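Local coordinates for protein prolyl oligopeptidase (Galerina marginata, PDB 5N4B) that cleaves peptide bonds after proline and macrocyclises peptide precursors in the biosynthesis of amanitin toxins, at residues R411-G423 with P427-E439. The protein carries 1 engineered substitution. Numbering follows the deposited sequence.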
# COMPACT_ATOMS: atom_id res chain seq x y z
N ARG A 411 -12.87 -16.11 9.95
CA ARG A 411 -12.91 -16.07 11.40
C ARG A 411 -12.67 -17.50 11.87
O ARG A 411 -13.40 -18.41 11.49
CB ARG A 411 -14.26 -15.52 11.91
CG ARG A 411 -14.53 -14.11 11.39
CD ARG A 411 -15.88 -13.58 11.93
NE ARG A 411 -15.79 -13.34 13.35
CZ ARG A 411 -16.82 -13.30 14.17
NH1 ARG A 411 -18.05 -13.45 13.72
NH2 ARG A 411 -16.61 -13.13 15.47
N GLN A 412 -11.67 -17.65 12.72
CA GLN A 412 -11.19 -18.97 13.16
C GLN A 412 -12.29 -19.91 13.62
O GLN A 412 -12.27 -21.11 13.34
CB GLN A 412 -10.15 -18.81 14.27
CG GLN A 412 -9.70 -20.14 14.84
CD GLN A 412 -8.73 -19.91 15.96
OE1 GLN A 412 -7.73 -19.19 15.80
NE2 GLN A 412 -8.99 -20.54 17.11
N LYS A 413 -13.26 -19.41 14.39
CA LYS A 413 -14.25 -20.30 14.96
C LYS A 413 -15.26 -20.84 13.94
O LYS A 413 -16.00 -21.78 14.27
CB LYS A 413 -14.98 -19.62 16.12
CG LYS A 413 -15.95 -18.52 15.70
CD LYS A 413 -16.49 -17.79 16.91
CE LYS A 413 -17.39 -16.64 16.52
NZ LYS A 413 -17.84 -15.95 17.79
N GLN A 414 -15.33 -20.27 12.76
CA GLN A 414 -16.34 -20.61 11.79
C GLN A 414 -15.92 -21.77 10.92
O GLN A 414 -14.74 -22.12 10.83
CB GLN A 414 -16.68 -19.36 10.94
CG GLN A 414 -17.28 -18.28 11.77
CD GLN A 414 -17.57 -17.00 11.02
OE1 GLN A 414 -17.01 -16.69 10.00
NE2 GLN A 414 -18.46 -16.20 11.60
N THR A 415 -16.91 -22.37 10.25
CA THR A 415 -16.70 -23.56 9.45
C THR A 415 -16.44 -23.28 7.98
O THR A 415 -16.58 -24.20 7.16
CB THR A 415 -17.90 -24.49 9.54
OG1 THR A 415 -19.07 -23.78 9.12
CG2 THR A 415 -18.05 -25.01 11.00
N HIS A 416 -16.08 -22.05 7.62
CA HIS A 416 -15.77 -21.67 6.25
C HIS A 416 -14.61 -20.69 6.28
O HIS A 416 -14.28 -20.09 7.29
CB HIS A 416 -16.98 -21.02 5.52
CG HIS A 416 -17.35 -19.71 6.07
ND1 HIS A 416 -18.22 -19.56 7.14
CD2 HIS A 416 -16.89 -18.47 5.78
CE1 HIS A 416 -18.29 -18.27 7.44
NE2 HIS A 416 -17.49 -17.60 6.64
N PHE A 417 -14.02 -20.50 5.11
CA PHE A 417 -13.15 -19.37 4.85
C PHE A 417 -13.34 -18.94 3.40
O PHE A 417 -13.88 -19.68 2.57
CB PHE A 417 -11.68 -19.65 5.16
CG PHE A 417 -11.04 -20.78 4.38
CD1 PHE A 417 -10.42 -20.52 3.19
CD2 PHE A 417 -11.02 -22.07 4.90
CE1 PHE A 417 -9.81 -21.60 2.49
CE2 PHE A 417 -10.42 -23.11 4.22
CZ PHE A 417 -9.83 -22.86 3.01
N PHE A 418 -12.85 -17.73 3.10
CA PHE A 418 -12.84 -17.21 1.75
C PHE A 418 -11.42 -16.92 1.29
O PHE A 418 -10.49 -16.70 2.07
CB PHE A 418 -13.62 -15.88 1.63
CG PHE A 418 -15.04 -16.01 1.97
CD1 PHE A 418 -15.93 -16.58 1.06
CD2 PHE A 418 -15.51 -15.60 3.21
CE1 PHE A 418 -17.25 -16.75 1.41
CE2 PHE A 418 -16.88 -15.77 3.52
CZ PHE A 418 -17.70 -16.35 2.64
N LEU A 419 -11.28 -16.94 -0.04
CA LEU A 419 -10.09 -16.46 -0.74
C LEU A 419 -10.50 -15.35 -1.68
O LEU A 419 -11.49 -15.48 -2.42
CB LEU A 419 -9.40 -17.55 -1.54
CG LEU A 419 -9.04 -18.82 -0.81
CD1 LEU A 419 -8.54 -19.88 -1.83
CD2 LEU A 419 -8.04 -18.58 0.25
N THR A 420 -9.74 -14.27 -1.67
CA THR A 420 -9.89 -13.22 -2.68
C THR A 420 -8.72 -13.32 -3.65
O THR A 420 -7.55 -13.34 -3.24
CB THR A 420 -10.04 -11.84 -2.07
OG1 THR A 420 -8.92 -11.52 -1.28
CG2 THR A 420 -11.24 -11.81 -1.14
N LEU A 421 -9.04 -13.44 -4.93
CA LEU A 421 -8.11 -13.80 -6.00
C LEU A 421 -8.17 -12.71 -7.07
O LEU A 421 -9.26 -12.37 -7.55
CB LEU A 421 -8.51 -15.15 -6.63
CG LEU A 421 -8.67 -16.28 -5.61
CD1 LEU A 421 -9.21 -17.48 -6.33
CD2 LEU A 421 -7.37 -16.60 -4.90
N SER A 422 -7.02 -12.20 -7.46
CA SER A 422 -6.98 -11.25 -8.58
C SER A 422 -5.62 -11.31 -9.24
O SER A 422 -4.68 -11.87 -8.71
CB SER A 422 -7.31 -9.83 -8.15
OG SER A 422 -6.23 -9.24 -7.43
N GLY A 423 -5.53 -10.72 -10.43
CA GLY A 423 -4.28 -10.70 -11.15
C GLY A 423 -4.45 -9.89 -12.41
O GLY A 423 -5.45 -9.20 -12.59
N PRO A 427 -10.23 -10.06 -12.67
CA PRO A 427 -10.71 -8.84 -12.01
C PRO A 427 -10.97 -8.95 -10.52
O PRO A 427 -10.83 -7.96 -9.81
CB PRO A 427 -12.01 -8.53 -12.77
CG PRO A 427 -12.06 -9.39 -13.93
CD PRO A 427 -11.01 -10.44 -13.87
N GLY A 428 -11.39 -10.11 -10.03
CA GLY A 428 -11.67 -10.30 -8.62
C GLY A 428 -12.63 -11.43 -8.42
O GLY A 428 -13.83 -11.30 -8.63
N THR A 429 -12.10 -12.56 -7.99
CA THR A 429 -12.88 -13.74 -7.73
C THR A 429 -12.88 -13.98 -6.22
O THR A 429 -11.84 -13.87 -5.55
CB THR A 429 -12.27 -14.92 -8.44
OG1 THR A 429 -12.40 -14.66 -9.85
CG2 THR A 429 -12.97 -16.24 -8.09
N ILE A 430 -14.04 -14.33 -5.67
CA ILE A 430 -14.16 -14.68 -4.26
C ILE A 430 -14.53 -16.15 -4.22
O ILE A 430 -15.58 -16.54 -4.73
CB ILE A 430 -15.22 -13.83 -3.54
CG1 ILE A 430 -14.89 -12.32 -3.65
CG2 ILE A 430 -15.34 -14.28 -2.09
CD1 ILE A 430 -16.01 -11.41 -3.49
N ALA A 431 -13.63 -16.97 -3.66
CA ALA A 431 -13.85 -18.40 -3.51
C ALA A 431 -14.17 -18.70 -2.06
O ALA A 431 -13.78 -17.98 -1.15
CB ALA A 431 -12.62 -19.19 -3.92
N ARG A 432 -14.94 -19.78 -1.86
CA ARG A 432 -15.40 -20.22 -0.55
C ARG A 432 -15.00 -21.66 -0.33
O ARG A 432 -15.19 -22.50 -1.21
CB ARG A 432 -16.92 -20.09 -0.43
CG ARG A 432 -17.49 -20.49 0.94
CD ARG A 432 -18.98 -20.09 1.10
NE ARG A 432 -19.77 -20.81 0.13
CZ ARG A 432 -20.55 -21.85 0.40
NH1 ARG A 432 -20.74 -22.30 1.64
NH2 ARG A 432 -21.17 -22.44 -0.61
N TYR A 433 -14.54 -21.94 0.87
CA TYR A 433 -14.27 -23.30 1.33
C TYR A 433 -15.19 -23.56 2.51
O TYR A 433 -15.13 -22.85 3.52
CB TYR A 433 -12.81 -23.49 1.71
CG TYR A 433 -12.44 -24.94 1.99
CD1 TYR A 433 -12.69 -25.51 3.22
CD2 TYR A 433 -11.86 -25.72 1.01
CE1 TYR A 433 -12.39 -26.83 3.49
CE2 TYR A 433 -11.54 -27.07 1.27
CZ TYR A 433 -11.80 -27.59 2.50
OH TYR A 433 -11.49 -28.90 2.74
N ASP A 434 -16.04 -24.60 2.38
CA ASP A 434 -17.05 -24.92 3.39
C ASP A 434 -16.74 -26.29 3.97
O ASP A 434 -16.95 -27.31 3.30
CB ASP A 434 -18.42 -24.90 2.73
CG ASP A 434 -19.56 -25.31 3.65
OD1 ASP A 434 -19.31 -25.52 4.85
OD2 ASP A 434 -20.70 -25.39 3.12
N PHE A 435 -16.26 -26.32 5.23
CA PHE A 435 -15.87 -27.58 5.86
C PHE A 435 -17.08 -28.48 6.11
O PHE A 435 -16.88 -29.67 6.31
CB PHE A 435 -15.17 -27.35 7.19
CG PHE A 435 -13.73 -26.91 7.09
CD1 PHE A 435 -12.71 -27.83 7.05
CD2 PHE A 435 -13.42 -25.57 7.01
CE1 PHE A 435 -11.38 -27.41 6.98
CE2 PHE A 435 -12.10 -25.13 6.92
CZ PHE A 435 -11.08 -26.08 6.92
N THR A 436 -18.30 -27.94 6.13
CA THR A 436 -19.48 -28.76 6.38
C THR A 436 -19.96 -29.51 5.15
O THR A 436 -20.82 -30.39 5.28
CB THR A 436 -20.66 -27.95 6.96
OG1 THR A 436 -21.27 -27.16 5.95
CG2 THR A 436 -20.26 -27.06 8.09
N ALA A 437 -19.44 -29.21 3.96
CA ALA A 437 -19.90 -29.84 2.73
C ALA A 437 -19.23 -31.19 2.53
O ALA A 437 -18.17 -31.47 3.10
CB ALA A 437 -19.54 -28.94 1.55
N PRO A 438 -19.82 -32.04 1.67
CA PRO A 438 -19.16 -33.30 1.31
C PRO A 438 -17.75 -33.08 0.80
O PRO A 438 -17.44 -32.07 0.17
CB PRO A 438 -20.08 -33.87 0.22
CG PRO A 438 -21.38 -33.26 0.46
CD PRO A 438 -21.10 -31.87 0.97
N GLU A 439 -16.90 -34.08 1.06
CA GLU A 439 -15.45 -33.96 0.88
C GLU A 439 -15.03 -33.41 -0.49
O GLU A 439 -14.06 -32.66 -0.58
CB GLU A 439 -14.76 -35.31 1.17
CG GLU A 439 -14.75 -35.74 2.65
CD GLU A 439 -13.51 -35.26 3.42
OE1 GLU A 439 -12.87 -36.09 4.10
OE2 GLU A 439 -13.18 -34.05 3.34
O HOH W 1 -19.71 -23.36 6.47
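F417 and Y433 lie opposite each other as a hydrogen-bonded pair of two antiparallel strands. Their rings are nearly parallel, with planes 11° apart, but displaced from each other, so that they barely overlap. Y433 CB sits over one face of the F417 ring, 3.5 Å from its centroid, in a CH-pi contact. F417 CG lies between its own backbone N and carbonyl carbon (chi1 60°), which turns the ring across to Y433. F435 joins them: its CE2 meets the edge of the F417 ring, 3.8 Å from F417 CE2. Further along this face, L419 CB packs against A431 CB. Strand 382-388 of the neighbouring sheet covers the face, with I385 on L419 and L421, and L387 on Y433 and F435. The Y433 hydroxyl is hydrogen-bonded to R442.

On the other face, F418 CE1 lies 3.8 Å from R432 CD. F418 CD1 touches I430 CG2. The R432 chain bends at chi3, and its NH1 forms a salt bridge with D434 OD2 at 3.4 Å. D434 OD1 accepts from T436 N and T436 OG1, the former closing an Asx turn. A water bridges D434 OD1 to T415 OG1, next to the start of strand 416-423. Strand 84-90 packs on this side against H416, F418, T420 and I430. T420 OG1 also hydrogen-bonds a side chain of the bound peptide.

Paired backbone bonds join F417 with Y433, L419 with A431 and L421 with T429. One more runs from F435 N to T415 O at 2.9 Å. Strands 416-423 and 426-434 form a beta hairpin, the middle pair of a four-stranded antiparallel blade in the beta-propeller domain of this prolyl oligopeptidase.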